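Local coordinates for SusD superfamily protein (Bacteroides fragilis, PDB 3L22) that probably binds sugars at the outer membrane of the bacterium and also binds zinc ions, at residues Y128-N132 and S147-L152; Y172-L176 and V210-M214; V189-V195 and Y244-E248. All coordinates share one frame; numbering follows the deposited sequence.

Contact 1. Residues Y128-N132 and S147-L152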
ATOM      1  N   TYR A 128       4.890  -8.245  -5.195  1.00 13.86           N
ATOM      2  CA  TYR A 128       5.574  -9.026  -4.155  1.00 13.25           C
ATOM      3  C   TYR A 128       5.563  -8.333  -2.795  1.00 13.35           C
ATOM      4  O   TYR A 128       5.470  -9.002  -1.758  1.00 13.03           O
ATOM      5  CB  TYR A 128       7.013  -9.392  -4.571  1.00 13.21           C
ATOM      6  CG  TYR A 128       7.054 -10.610  -5.459  1.00 12.49           C
ATOM      7  CD1 TYR A 128       6.664 -11.854  -4.962  1.00 12.20           C
ATOM      8  CD2 TYR A 128       7.443 -10.533  -6.806  1.00 14.49           C
ATOM      9  CE1 TYR A 128       6.664 -12.984  -5.753  1.00 14.08           C
ATOM     10  CE2 TYR A 128       7.457 -11.691  -7.620  1.00 12.15           C
ATOM     11  CZ  TYR A 128       7.058 -12.906  -7.077  1.00 13.87           C
ATOM     12  OH  TYR A 128       7.021 -14.049  -7.822  1.00 13.01           O
ATOM     13  N   TYR A 129       5.673  -7.003  -2.786  1.00 12.84           N
ATOM     14  CA  TYR A 129       5.668  -6.266  -1.539  1.00 13.52           C
ATOM     15  C   TYR A 129       4.358  -6.470  -0.752  1.00 13.12           C
ATOM     16  O   TYR A 129       4.368  -6.688   0.469  1.00 12.14           O
ATOM     17  CB  TYR A 129       5.928  -4.762  -1.813  1.00 14.00           C
ATOM     18  CG  TYR A 129       5.597  -3.878  -0.652  1.00 13.01           C
ATOM     19  CD1 TYR A 129       6.528  -3.652   0.358  1.00 15.49           C
ATOM     20  CD2 TYR A 129       4.375  -3.252  -0.561  1.00 15.17           C
ATOM     21  CE1 TYR A 129       6.248  -2.841   1.437  1.00 16.04           C
ATOM     22  CE2 TYR A 129       4.065  -2.426   0.543  1.00 15.11           C
ATOM     23  CZ  TYR A 129       5.003  -2.221   1.522  1.00 16.86           C
ATOM     24  OH  TYR A 129       4.730  -1.398   2.598  1.00 18.45           O
ATOM     25  N   TYR A 130       3.232  -6.373  -1.458  1.00 12.97           N
ATOM     26  CA  TYR A 130       1.950  -6.605  -0.803  1.00 13.57           C
ATOM     27  C   TYR A 130       1.770  -8.069  -0.327  1.00 13.13           C
ATOM     28  O   TYR A 130       1.298  -8.285   0.789  1.00 13.87           O
ATOM     29  CB  TYR A 130       0.797  -6.109  -1.674  1.00 13.93           C
ATOM     30  CG  TYR A 130       0.712  -4.585  -1.725  1.00 14.01           C
ATOM     31  CD1 TYR A 130       0.501  -3.849  -0.566  1.00 15.86           C
ATOM     32  CD2 TYR A 130       0.799  -3.904  -2.931  1.00 14.94           C
ATOM     33  CE1 TYR A 130       0.393  -2.467  -0.597  1.00 14.40           C
ATOM     34  CE2 TYR A 130       0.711  -2.529  -2.985  1.00 14.72           C
ATOM     35  CZ  TYR A 130       0.487  -1.812  -1.818  1.00 14.44           C
ATOM     36  OH  TYR A 130       0.387  -0.452  -1.848  1.00 14.04           O
ATOM     37  N   LEU A 131       2.213  -9.047  -1.108  1.00 12.07           N
ATOM     38  CA  LEU A 131       2.186 -10.440  -0.661  1.00 12.62           C
ATOM     39  C   LEU A 131       3.044 -10.630   0.609  1.00 12.93           C
ATOM     40  O   LEU A 131       2.646 -11.339   1.544  1.00 13.06           O
ATOM     41  CB  LEU A 131       2.661 -11.382  -1.760  1.00 12.76           C
ATOM     42  CG  LEU A 131       1.859 -11.502  -3.064  1.00 12.32           C
ATOM     43  CD1 LEU A 131       2.603 -12.418  -4.035  1.00  8.86           C
ATOM     44  CD2 LEU A 131       0.410 -12.024  -2.748  1.00 11.70           C
ATOM     45  N   ASN A 132       4.160  -9.905   0.685  1.00 13.01           N
ATOM     46  CA  ASN A 132       5.095 -10.040   1.795  1.00 13.46           C
ATOM     47  C   ASN A 132       4.540  -9.429   3.083  1.00 13.14           C
ATOM     48  O   ASN A 132       5.137  -9.597   4.137  1.00 12.58           O
ATOM     49  CB  ASN A 132       6.447  -9.367   1.479  1.00 13.25           C
ATOM     50  CG  ASN A 132       7.651 -10.188   1.922  1.00 13.57           C
ATOM     51  OD1 ASN A 132       7.579 -11.408   2.015  1.00 14.33           O
ATOM     52  ND2 ASN A 132       8.787  -9.502   2.185  1.00 11.71           N
ATOM     53  N   SER A 147       7.504 -17.035   3.277  1.00 14.97           N
ATOM     54  CA  SER A 147       6.567 -16.115   2.675  1.00 14.92           C
ATOM     55  C   SER A 147       5.863 -16.787   1.509  1.00 15.28           C
ATOM     56  O   SER A 147       4.902 -17.514   1.739  1.00 15.57           O
ATOM     57  CB  SER A 147       7.273 -14.813   2.303  1.00 15.20           C
ATOM     58  OG  SER A 147       6.389 -13.914   1.653  1.00 14.99           O
ATOM     59  N   VAL A 148       6.330 -16.574   0.273  1.00 15.16           N
ATOM     60  CA  VAL A 148       5.582 -16.983  -0.917  1.00 13.50           C
ATOM     61  C   VAL A 148       6.584 -17.509  -1.966  1.00 14.61           C
ATOM     62  O   VAL A 148       7.767 -17.209  -1.876  1.00 14.39           O
ATOM     63  CB  VAL A 148       4.746 -15.818  -1.485  1.00 13.49           C
ATOM     64  CG1 VAL A 148       3.704 -15.269  -0.448  1.00 10.23           C
ATOM     65  CG2 VAL A 148       5.629 -14.694  -2.047  1.00 11.73           C
ATOM     66  N   PRO A 149       6.123 -18.312  -2.956  1.00 15.18           N
ATOM     67  CA  PRO A 149       6.992 -18.692  -4.078  1.00 15.63           C
ATOM     68  C   PRO A 149       7.452 -17.503  -4.890  1.00 16.65           C
ATOM     69  O   PRO A 149       6.620 -16.639  -5.248  1.00 16.88           O
ATOM     70  CB  PRO A 149       6.089 -19.568  -4.942  1.00 16.34           C
ATOM     71  CG  PRO A 149       4.986 -20.053  -3.971  1.00 15.96           C
ATOM     72  CD  PRO A 149       4.795 -18.942  -3.048  1.00 15.30           C
ATOM     73  N   LEU A 150       8.758 -17.460  -5.169  1.00 16.29           N
ATOM     74  CA  LEU A 150       9.340 -16.367  -5.894  1.00 16.71           C
ATOM     75  C   LEU A 150       9.337 -16.769  -7.378  1.00 16.99           C
ATOM     76  O   LEU A 150      10.304 -17.325  -7.881  1.00 16.43           O
ATOM     77  CB  LEU A 150      10.754 -16.061  -5.367  1.00 16.75           C
ATOM     78  CG  LEU A 150      11.505 -14.867  -5.966  1.00 18.54           C
ATOM     79  CD1 LEU A 150      10.613 -13.614  -6.107  1.00 15.01           C
ATOM     80  CD2 LEU A 150      12.725 -14.546  -5.102  1.00 18.56           C
ATOM     81  N   ARG A 151       8.223 -16.509  -8.054  1.00 16.48           N
ATOM     82  CA  ARG A 151       8.058 -16.873  -9.472  1.00 16.42           C
ATOM     83  C   ARG A 151       8.538 -15.723 -10.363  1.00 16.18           C
ATOM     84  O   ARG A 151       7.952 -14.640 -10.357  1.00 15.38           O
ATOM     85  CB  ARG A 151       6.590 -17.196  -9.767  1.00 16.58           C
ATOM     86  CG  ARG A 151       5.988 -18.240  -8.813  1.00 16.59           C
ATOM     87  CD  ARG A 151       4.655 -18.761  -9.272  1.00 17.95           C
ATOM     88  NE  ARG A 151       4.134 -19.804  -8.393  1.00 16.02           N
ATOM     89  CZ  ARG A 151       4.486 -21.083  -8.420  1.00 17.63           C
ATOM     90  NH1 ARG A 151       5.370 -21.555  -9.306  1.00 16.02           N
ATOM     91  NH2 ARG A 151       3.914 -21.916  -7.558  1.00 16.01           N
ATOM     92  N   LEU A 152       9.603 -15.976 -11.121  1.00 16.10           N
ATOM     93  CA  LEU A 152      10.234 -14.964 -11.949  1.00 17.51           C
ATOM     94  C   LEU A 152      10.377 -15.332 -13.429  1.00 17.92           C
ATOM     95  O   LEU A 152      10.876 -14.537 -14.197  1.00 18.83           O
ATOM     96  CB  LEU A 152      11.594 -14.580 -11.345  1.00 16.85           C
ATOM     97  CG  LEU A 152      11.557 -13.972  -9.941  1.00 18.83           C
ATOM     98  CD1 LEU A 152      13.011 -13.828  -9.391  1.00 15.79           C
ATOM     99  CD2 LEU A 152      10.819 -12.626  -9.906  1.00 16.66           C
TER
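Helix 113-131 of the TPR-like helical SusD fold meets the loop before helix 168-178 through Tyr128, Leu131 and Asn132. Tyr128 reaches straight across to the loop. Its OH gives a hydrogen bond to Arg151 O at 2.8 Å. The hydroxyl sits well to the side of the C=O direction (111° at the oxygen) and tilts away from the carbonyl plane. Arg151 O also accepts from Asn96 ND2, so two donors grip it. The Tyr128 ring has Leu150 CD1 over one face, a CH-pi contact 4.0 Å from the ring centroid. Val148 CG2 lies at the ring edge, 4.2 Å from Tyr128 CD1. The other methyl, Val148 CG1, is 4.2 Å from Leu131 CB. The guanidinium of Arg151 turns away from this packing toward Glu432 and Asn161.

Ser147 and Val148 form a classic beta bulge opposite Ser166. Ser147 places OG anti to its own backbone N (chi1 177°), which aims it at the helix. Asn132 ND2 is held by Val168 O, and this fixes the amide. The second link to the loop is then a 2.8 Å hydrogen bond from Ser147 OG to Asn132 OD1, in the carbonyl plane.

Contact 2. Residues Y172-L176 and V210-M214. With ZN (zinc ion), chain H; EDO (1,2-ethanediol), chain Z.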
ATOM      1  N   TYR A 172      11.945  -9.534   0.174  1.00 10.94           N
ATOM      2  CA  TYR A 172      12.431  -8.176   0.226  1.00 11.55           C
ATOM      3  C   TYR A 172      13.697  -7.963  -0.585  1.00 12.33           C
ATOM      4  O   TYR A 172      13.852  -6.926  -1.247  1.00 12.25           O
ATOM      5  CB  TYR A 172      12.670  -7.703   1.655  1.00 11.89           C
ATOM      6  CG  TYR A 172      11.430  -7.354   2.450  1.00 12.72           C
ATOM      7  CD1 TYR A 172      10.378  -6.611   1.890  1.00 11.77           C
ATOM      8  CD2 TYR A 172      11.323  -7.702   3.783  1.00 11.69           C
ATOM      9  CE1 TYR A 172       9.247  -6.265   2.663  1.00 11.41           C
ATOM     10  CE2 TYR A 172      10.185  -7.374   4.524  1.00 11.01           C
ATOM     11  CZ  TYR A 172       9.181  -6.650   3.976  1.00 10.46           C
ATOM     12  OH  TYR A 172       8.068  -6.327   4.728  1.00 11.73           O
ATOM     13  N   GLU A 173      14.600  -8.931  -0.545  1.00 13.07           N
ATOM     14  CA  GLU A 173      15.880  -8.801  -1.248  1.00 12.92           C
ATOM     15  C   GLU A 173      15.666  -8.806  -2.753  1.00 13.06           C
ATOM     16  O   GLU A 173      16.342  -8.068  -3.472  1.00 12.53           O
ATOM     17  CB  GLU A 173      16.859  -9.895  -0.808  1.00 13.08           C
ATOM     18  CG  GLU A 173      17.468  -9.587   0.585  1.00 14.89           C
ATOM     19  CD  GLU A 173      18.174 -10.761   1.250  1.00 18.32           C
ATOM     20  OE1 GLU A 173      17.887 -11.954   0.923  1.00 20.81           O
ATOM     21  OE2 GLU A 173      19.042 -10.475   2.125  1.00 22.73           O
ATOM     22  N   HIS A 174      14.699  -9.591  -3.224  1.00 13.18           N
ATOM     23  CA  HIS A 174      14.393  -9.582  -4.652  1.00 13.36           C
ATOM     24  C   HIS A 174      13.710  -8.248  -5.065  1.00 13.15           C
ATOM     25  O   HIS A 174      14.031  -7.669  -6.106  1.00 13.47           O
ATOM     26  CB  HIS A 174      13.526 -10.752  -5.119  1.00 13.18           C
ATOM     27  CG  HIS A 174      13.070 -10.533  -6.508  1.00 11.53           C
ATOM     28  ND1 HIS A 174      13.909 -10.726  -7.569  1.00 12.45           N
ATOM     29  CD2 HIS A 174      11.972  -9.915  -7.005  1.00 11.97           C
ATOM     30  CE1 HIS A 174      13.333 -10.302  -8.678  1.00 11.35           C
ATOM     31  NE2 HIS A 174      12.158  -9.782  -8.355  1.00 10.47           N
ATOM     32  N   ILE A 175      12.807  -7.763  -4.238  1.00 12.79           N
ATOM     33  CA  ILE A 175      12.179  -6.450  -4.452  1.00 12.73           C
ATOM     34  C   ILE A 175      13.259  -5.395  -4.618  1.00 13.42           C
ATOM     35  O   ILE A 175      13.189  -4.598  -5.540  1.00 13.50           O
ATOM     36  CB  ILE A 175      11.208  -6.079  -3.315  1.00 12.74           C
ATOM     37  CG1 ILE A 175       9.970  -6.982  -3.383  1.00 11.26           C
ATOM     38  CG2 ILE A 175      10.789  -4.594  -3.391  1.00 10.43           C
ATOM     39  CD1 ILE A 175       9.095  -7.016  -2.102  1.00 11.85           C
ATOM     40  N   LEU A 176      14.303  -5.436  -3.784  1.00 13.77           N
ATOM     41  CA  LEU A 176      15.375  -4.462  -3.905  1.00 13.54           C
ATOM     42  C   LEU A 176      16.106  -4.624  -5.236  1.00 13.70           C
ATOM     43  O   LEU A 176      16.517  -3.611  -5.829  1.00 14.11           O
ATOM     44  CB  LEU A 176      16.350  -4.546  -2.730  1.00 12.46           C
ATOM     45  CG  LEU A 176      15.808  -4.165  -1.363  1.00 13.68           C
ATOM     46  CD1 LEU A 176      16.869  -4.520  -0.291  1.00 11.86           C
ATOM     47  CD2 LEU A 176      15.405  -2.704  -1.316  1.00 12.41           C
ATOM     48  N   VAL A 210      10.465  -0.816   2.023  1.00 12.80           N
ATOM     49  CA  VAL A 210      11.122  -2.077   2.196  1.00 11.63           C
ATOM     50  C   VAL A 210      12.222  -1.952   3.248  1.00 12.52           C
ATOM     51  O   VAL A 210      12.307  -2.760   4.155  1.00 11.68           O
ATOM     52  CB  VAL A 210      11.679  -2.614   0.860  1.00 11.62           C
ATOM     53  CG1 VAL A 210      12.656  -3.774   1.076  1.00 10.82           C
ATOM     54  CG2 VAL A 210      10.512  -3.042  -0.043  1.00 11.95           C
ATOM     55  N   TYR A 211      13.084  -0.949   3.117  1.00 12.78           N
ATOM     56  CA  TYR A 211      14.151  -0.796   4.087  1.00 11.42           C
ATOM     57  C   TYR A 211      13.626  -0.534   5.494  1.00 11.33           C
ATOM     58  O   TYR A 211      14.180  -1.058   6.456  1.00 10.83           O
ATOM     59  CB  TYR A 211      15.163   0.262   3.653  1.00 11.22           C
ATOM     60  CG  TYR A 211      16.183  -0.186   2.607  1.00 12.03           C
ATOM     61  CD1 TYR A 211      16.921  -1.361   2.767  1.00 12.50           C
ATOM     62  CD2 TYR A 211      16.445   0.595   1.476  1.00 14.02           C
ATOM     63  CE1 TYR A 211      17.897  -1.740   1.841  1.00 12.99           C
ATOM     64  CE2 TYR A 211      17.424   0.217   0.554  1.00 12.83           C
ATOM     65  CZ  TYR A 211      18.122  -0.952   0.728  1.00 14.27           C
ATOM     66  OH  TYR A 211      19.107  -1.331  -0.157  1.00 17.99           O
HETATM   67  N   MSE A 212      12.533   0.203   5.642  1.00 11.79           N
HETATM   68  CA  MSE A 212      11.941   0.364   6.987  1.00 12.36           C
HETATM   69  C   MSE A 212      11.487  -0.959   7.587  1.00 12.75           C
HETATM   70  O   MSE A 212      11.681  -1.197   8.791  1.00 13.09           O
HETATM   71  CB  MSE A 212      10.780   1.352   6.970  1.00 11.60           C
HETATM   72  CG  MSE A 212      11.248   2.744   6.724  1.00 16.03           C
HETATM   73 SE   MSE A 212       9.734   3.969   6.528  0.75 22.47          SE
HETATM   74  CE  MSE A 212       9.220   4.173   8.264  1.00 12.66           C
ATOM     75  N   ALA A 213      10.917  -1.830   6.755  1.00 12.88           N
ATOM     76  CA  ALA A 213      10.448  -3.147   7.222  1.00 13.01           C
ATOM     77  C   ALA A 213      11.636  -3.997   7.730  1.00 13.48           C
ATOM     78  O   ALA A 213      11.447  -4.966   8.483  1.00 12.73           O
ATOM     79  CB  ALA A 213       9.660  -3.887   6.071  1.00 11.21           C
HETATM   80  N   MSE A 214      12.856  -3.643   7.282  1.00 13.31           N
HETATM   81  CA  MSE A 214      14.072  -4.362   7.649  0.65 13.67           C
HETATM   82  C   MSE A 214      14.894  -3.624   8.721  1.00 13.46           C
HETATM   83  O   MSE A 214      16.007  -4.022   9.032  1.00 13.84           O
HETATM   84  CB  MSE A 214      14.907  -4.615   6.386  0.65 13.42           C
HETATM   85  CG  MSE A 214      14.136  -5.336   5.261  0.65 14.16           C
HETATM   86 SE   MSE A 214      15.147  -5.416   3.600  0.49 15.41          SE
HETATM   87  CE  MSE A 214      16.076  -7.085   3.928  0.65 18.28           C
TER
HETATM   88 ZN    ZN H   7      15.895 -11.590  -7.592  1.00 29.37          ZN
HETATM   89  C1  EDO Z 466      19.762  -0.736  -3.868  1.00 32.78           C
HETATM   90  O1  EDO Z 466      19.422   0.607  -4.183  1.00 31.18           O
HETATM   91  C2  EDO Z 466      18.674  -1.763  -4.060  1.00 31.29           C
HETATM   92  O2  EDO Z 466      17.506  -1.309  -4.721  1.00 31.21           O
HETATM   93  O   HOH W   1      16.485 -10.754  -9.563  1.00 19.15           O
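Leu176 O accepts a hydrogen bond of 2.7 Å from O2 of a 1,2-ethanediol molecule, probably from the crystallisation liquor. Lys207 NZ also bonds this diol. The side chain of Leu176 works in the apolar contact with helix 200-213. Its CD2 sits over one face of the Tyr211 ring, 4.1 Å from the centroid, as a CH-pi contact. Its CD1 lies 3.7 Å from Tyr211 CE1, nearer the rim.

Val210 fills the middle with both methyls. CG1 stands anti to the backbone N (chi1 167°) and packs between Tyr172 and Leu176, 3.7 Å from Tyr172 CD1. CG2 meets Ile175 CG2 at 3.7 Å. The phenol end of Tyr172 meets Ala213 obliquely, with CZ 3.5 Å from Ala213 CB. Met214, a selenomethionine, makes an oblique Met-aromatic contact with the Tyr172 ring, but it has two modelled conformers and the detail is uncertain. No hydrogen bond joins the two segments.

His174 points elsewhere. Its ND1 binds a zinc ion at 2.2 Å, water 1 is another ligand, and two atoms from elsewhere in the structure also bind the metal. Asp178 holds NE2. Ile175 also reaches Ala125 of helix 113-131. Helix 168-178 thus packs on both helix 113-131 and helix 200-213, consistent with the TPR-like helical part of SusD proteins.

Contact 3. Residues V189-V195 and Y244-E248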
ATOM      1  N   VAL A 189       6.224  15.553 -12.056  1.00 12.68           N
ATOM      2  CA  VAL A 189       5.414  15.852 -10.899  1.00 11.56           C
ATOM      3  C   VAL A 189       4.146  16.488 -11.441  1.00 11.46           C
ATOM      4  O   VAL A 189       4.215  17.254 -12.367  1.00 10.94           O
ATOM      5  CB  VAL A 189       6.106  16.874  -9.968  1.00 11.92           C
ATOM      6  CG1 VAL A 189       5.119  17.407  -8.880  1.00 10.33           C
ATOM      7  CG2 VAL A 189       7.366  16.248  -9.323  1.00 10.00           C
ATOM      8  N   ASN A 190       2.990  16.148 -10.873  1.00 11.94           N
ATOM      9  CA  ASN A 190       1.708  16.759 -11.243  1.00 11.92           C
ATOM     10  C   ASN A 190       1.317  16.636 -12.741  1.00 11.73           C
ATOM     11  O   ASN A 190       0.828  17.595 -13.349  1.00 11.65           O
ATOM     12  CB  ASN A 190       1.725  18.239 -10.830  1.00 12.71           C
ATOM     13  CG  ASN A 190       0.320  18.826 -10.684  1.00 12.54           C
ATOM     14  OD1 ASN A 190      -0.614  18.112 -10.363  1.00 12.39           O
ATOM     15  ND2 ASN A 190       0.176  20.113 -10.966  1.00 11.40           N
ATOM     16  N   THR A 191       1.565  15.480 -13.341  1.00 12.22           N
ATOM     17  CA  THR A 191       1.001  15.150 -14.658  1.00 11.55           C
ATOM     18  C   THR A 191       0.364  13.766 -14.541  1.00 11.89           C
ATOM     19  O   THR A 191       0.771  12.967 -13.692  1.00 11.24           O
ATOM     20  CB  THR A 191       2.073  15.123 -15.749  1.00 12.39           C
ATOM     21  OG1 THR A 191       2.985  14.029 -15.498  1.00 11.30           O
ATOM     22  CG2 THR A 191       2.860  16.473 -15.790  1.00 11.95           C
ATOM     23  N   TYR A 192      -0.647  13.483 -15.370  1.00 11.88           N
ATOM     24  CA  TYR A 192      -1.267  12.142 -15.417  1.00 10.88           C
ATOM     25  C   TYR A 192      -0.212  11.041 -15.514  1.00 10.69           C
ATOM     26  O   TYR A 192      -0.224  10.071 -14.758  1.00 12.17           O
ATOM     27  CB  TYR A 192      -2.205  12.066 -16.615  1.00 10.83           C
ATOM     28  CG  TYR A 192      -2.785  10.687 -16.842  1.00 12.44           C
ATOM     29  CD1 TYR A 192      -3.903  10.275 -16.161  1.00 11.05           C
ATOM     30  CD2 TYR A 192      -2.209   9.807 -17.756  1.00 13.21           C
ATOM     31  CE1 TYR A 192      -4.435   9.023 -16.362  1.00 13.22           C
ATOM     32  CE2 TYR A 192      -2.715   8.549 -17.964  1.00 11.70           C
ATOM     33  CZ  TYR A 192      -3.823   8.163 -17.261  1.00 13.74           C
ATOM     34  OH  TYR A 192      -4.362   6.943 -17.467  1.00 15.62           O
ATOM     35  N   THR A 193       0.713  11.184 -16.456  1.00 11.63           N
ATOM     36  CA  THR A 193       1.726  10.151 -16.690  1.00 10.90           C
ATOM     37  C   THR A 193       2.705  10.018 -15.524  1.00 11.75           C
ATOM     38  O   THR A 193       3.133   8.889 -15.182  1.00 11.52           O
ATOM     39  CB  THR A 193       2.460  10.404 -17.986  1.00 12.47           C
ATOM     40  OG1 THR A 193       1.486  10.522 -19.037  1.00 13.59           O
ATOM     41  CG2 THR A 193       3.376   9.241 -18.317  1.00 12.21           C
ATOM     42  N   GLY A 194       3.046  11.144 -14.896  1.00 10.59           N
ATOM     43  CA  GLY A 194       3.924  11.129 -13.739  1.00 11.29           C
ATOM     44  C   GLY A 194       3.311  10.456 -12.515  1.00 11.20           C
ATOM     45  O   GLY A 194       4.018   9.904 -11.699  1.00 11.01           O
ATOM     46  N   VAL A 195       1.982  10.505 -12.387  1.00 10.87           N
ATOM     47  CA  VAL A 195       1.321   9.923 -11.215  1.00 10.38           C
ATOM     48  C   VAL A 195       0.895   8.488 -11.475  1.00 10.87           C
ATOM     49  O   VAL A 195       0.862   7.705 -10.543  1.00 11.80           O
ATOM     50  CB  VAL A 195       0.133  10.801 -10.768  1.00 10.31           C
ATOM     51  CG1 VAL A 195      -0.703  10.118  -9.632  1.00  8.58           C
ATOM     52  CG2 VAL A 195       0.663  12.210 -10.370  1.00  8.81           C
ATOM     53  N   TYR A 244      -8.060  14.117  -9.619  1.00 11.36           N
ATOM     54  CA  TYR A 244      -7.695  13.009  -8.747  1.00 11.94           C
ATOM     55  C   TYR A 244      -6.205  12.907  -8.443  1.00 12.13           C
ATOM     56  O   TYR A 244      -5.737  11.856  -8.007  1.00 13.59           O
ATOM     57  CB  TYR A 244      -8.283  11.660  -9.201  1.00 11.45           C
ATOM     58  CG  TYR A 244      -9.775  11.702  -9.467  1.00 10.13           C
ATOM     59  CD1 TYR A 244     -10.696  11.755  -8.425  1.00  9.06           C
ATOM     60  CD2 TYR A 244     -10.265  11.751 -10.765  1.00 11.01           C
ATOM     61  CE1 TYR A 244     -12.056  11.834  -8.676  1.00 11.39           C
ATOM     62  CE2 TYR A 244     -11.618  11.805 -11.018  1.00 10.79           C
ATOM     63  CZ  TYR A 244     -12.514  11.841  -9.973  1.00 12.65           C
ATOM     64  OH  TYR A 244     -13.868  11.888 -10.247  1.00 14.27           O
ATOM     65  N   PHE A 245      -5.466  13.989  -8.651  1.00 12.66           N
ATOM     66  CA  PHE A 245      -4.070  14.065  -8.233  1.00 12.20           C
ATOM     67  C   PHE A 245      -3.724  15.531  -8.034  1.00 12.80           C
ATOM     68  O   PHE A 245      -4.414  16.405  -8.540  1.00 12.66           O
ATOM     69  CB  PHE A 245      -3.111  13.411  -9.263  1.00 12.48           C
ATOM     70  CG  PHE A 245      -3.131  14.039 -10.643  1.00 10.95           C
ATOM     71  CD1 PHE A 245      -4.060  13.635 -11.596  1.00 12.22           C
ATOM     72  CD2 PHE A 245      -2.221  15.029 -10.987  1.00 12.40           C
ATOM     73  CE1 PHE A 245      -4.081  14.199 -12.855  1.00 10.16           C
ATOM     74  CE2 PHE A 245      -2.212  15.585 -12.252  1.00  9.21           C
ATOM     75  CZ  PHE A 245      -3.160  15.203 -13.177  1.00 10.60           C
ATOM     76  N   SER A 246      -2.640  15.769  -7.313  1.00 12.34           N
ATOM     77  CA  SER A 246      -2.188  17.089  -6.986  1.00 13.07           C
ATOM     78  C   SER A 246      -0.661  17.072  -7.034  1.00 13.67           C
ATOM     79  O   SER A 246      -0.049  16.038  -7.335  1.00 13.13           O
ATOM     80  CB  SER A 246      -2.646  17.473  -5.576  1.00 13.53           C
ATOM     81  OG  SER A 246      -1.909  16.750  -4.570  1.00 12.41           O
ATOM     82  N   GLN A 247      -0.044  18.191  -6.669  1.00 14.39           N
ATOM     83  CA  GLN A 247       1.402  18.251  -6.467  1.00 15.44           C
ATOM     84  C   GLN A 247       1.937  17.382  -5.306  1.00 15.20           C
ATOM     85  O   GLN A 247       3.161  17.287  -5.145  1.00 13.78           O
ATOM     86  CB  GLN A 247       1.838  19.691  -6.242  1.00 16.90           C
ATOM     87  CG  GLN A 247       1.719  20.459  -7.580  1.00 24.45           C
ATOM     88  CD  GLN A 247       2.105  21.882  -7.479  1.00 31.14           C
ATOM     89  OE1 GLN A 247       2.280  22.403  -6.379  1.00 38.94           O
ATOM     90  NE2 GLN A 247       2.218  22.545  -8.616  1.00 31.19           N
ATOM     91  N   GLU A 248       1.042  16.800  -4.506  1.00 13.91           N
ATOM     92  CA  GLU A 248       1.408  15.823  -3.473  1.00 13.50           C
ATOM     93  C   GLU A 248       1.507  14.379  -3.988  1.00 13.38           C
ATOM     94  O   GLU A 248       2.129  13.531  -3.334  1.00 12.83           O
ATOM     95  CB  GLU A 248       0.406  15.893  -2.325  1.00 14.01           C
ATOM     96  CG  GLU A 248       0.909  15.314  -1.045  1.00 14.09           C
ATOM     97  CD  GLU A 248      -0.124  15.225   0.071  1.00 16.28           C
ATOM     98  OE1 GLU A 248      -1.121  15.983   0.042  1.00 14.69           O
ATOM     99  OE2 GLU A 248       0.101  14.389   1.003  1.00 14.57           O
TER
HETATM  100  O   HOH W   2       2.222  15.086  -8.412  1.00 10.05           O
HETATM  101  O   HOH W   3      -3.237  18.496 -10.456  1.00 15.13           O
HETATM  102  O   HOH W   4       2.851  21.626 -11.225  1.00 21.22           O
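Phe245 brings the CE2 and CZ side of its ring to the backbone of residues 190-192, where the chain turns into helix 192-196. Its CZ is 3.8 Å from Tyr192 N, and the approach is oblique. CG takes the position between backbone N and carbonyl carbon (chi1 61°), which turns the ring toward the helix start. Val195 CG2 packs against Phe245 CD2 at 4.1 Å. The ring also meets Trp321.

Asn190 approaches the same ring at its edge. Its OD1 is 3.5 Å from Phe245 CD2, with the amide and ring planes 69° apart. The other branch, ND2, touches Gln247 CG. The two side chains cross at a slant, and their amide planes are nearly perpendicular.

Three waters bridge the segments. Water 2 accepts from Asn190 N at 2.8 Å and donates to Ser246 O. Water 3 donates to Asn190 OD1 at 2.7 Å and also to Phe245 O. Water 4 accepts from Asn190 ND2 and, at 2.8 Å, from Gln247 NE2.

Each segment also has its own side-chain to backbone bond. Thr191 is the N-cap: its OG1 accepts from Gly194 N at 2.9 Å, and it also bonds Glu188, a zinc ligand. Ser246 OG accepts from Glu248 N in an ST turn. No direct hydrogen bond crosses the contact, so its polar links run through three waters, while the apolar side-chain pair is Val195 with Phe245.

How the contacts relate
Contacts 1 and 2 are neighbours, with centres 12 Å apart. They touch where Ile175 packs on Tyr128 and Tyr129, where Tyr172 meets Asn132, and where Leu152 meets His174 beside a zinc ion. Helices 113-131 and 168-178 follow each other, and contact 1 closes before contact 2 opens. Contact 3 lies apart, with centre distances of 29 Å to contact 1 and 26 Å to contact 2. Its segments alternate with those of contact 2, because helix 192-196 comes between helices 168-178 and 200-213. Contact 1 ties helix 113-131 to the loop after it and contact 2 ties helix 168-178 to helix 200-213, both buried. Contact 3 joins a helix start to the loop before strand 249-253.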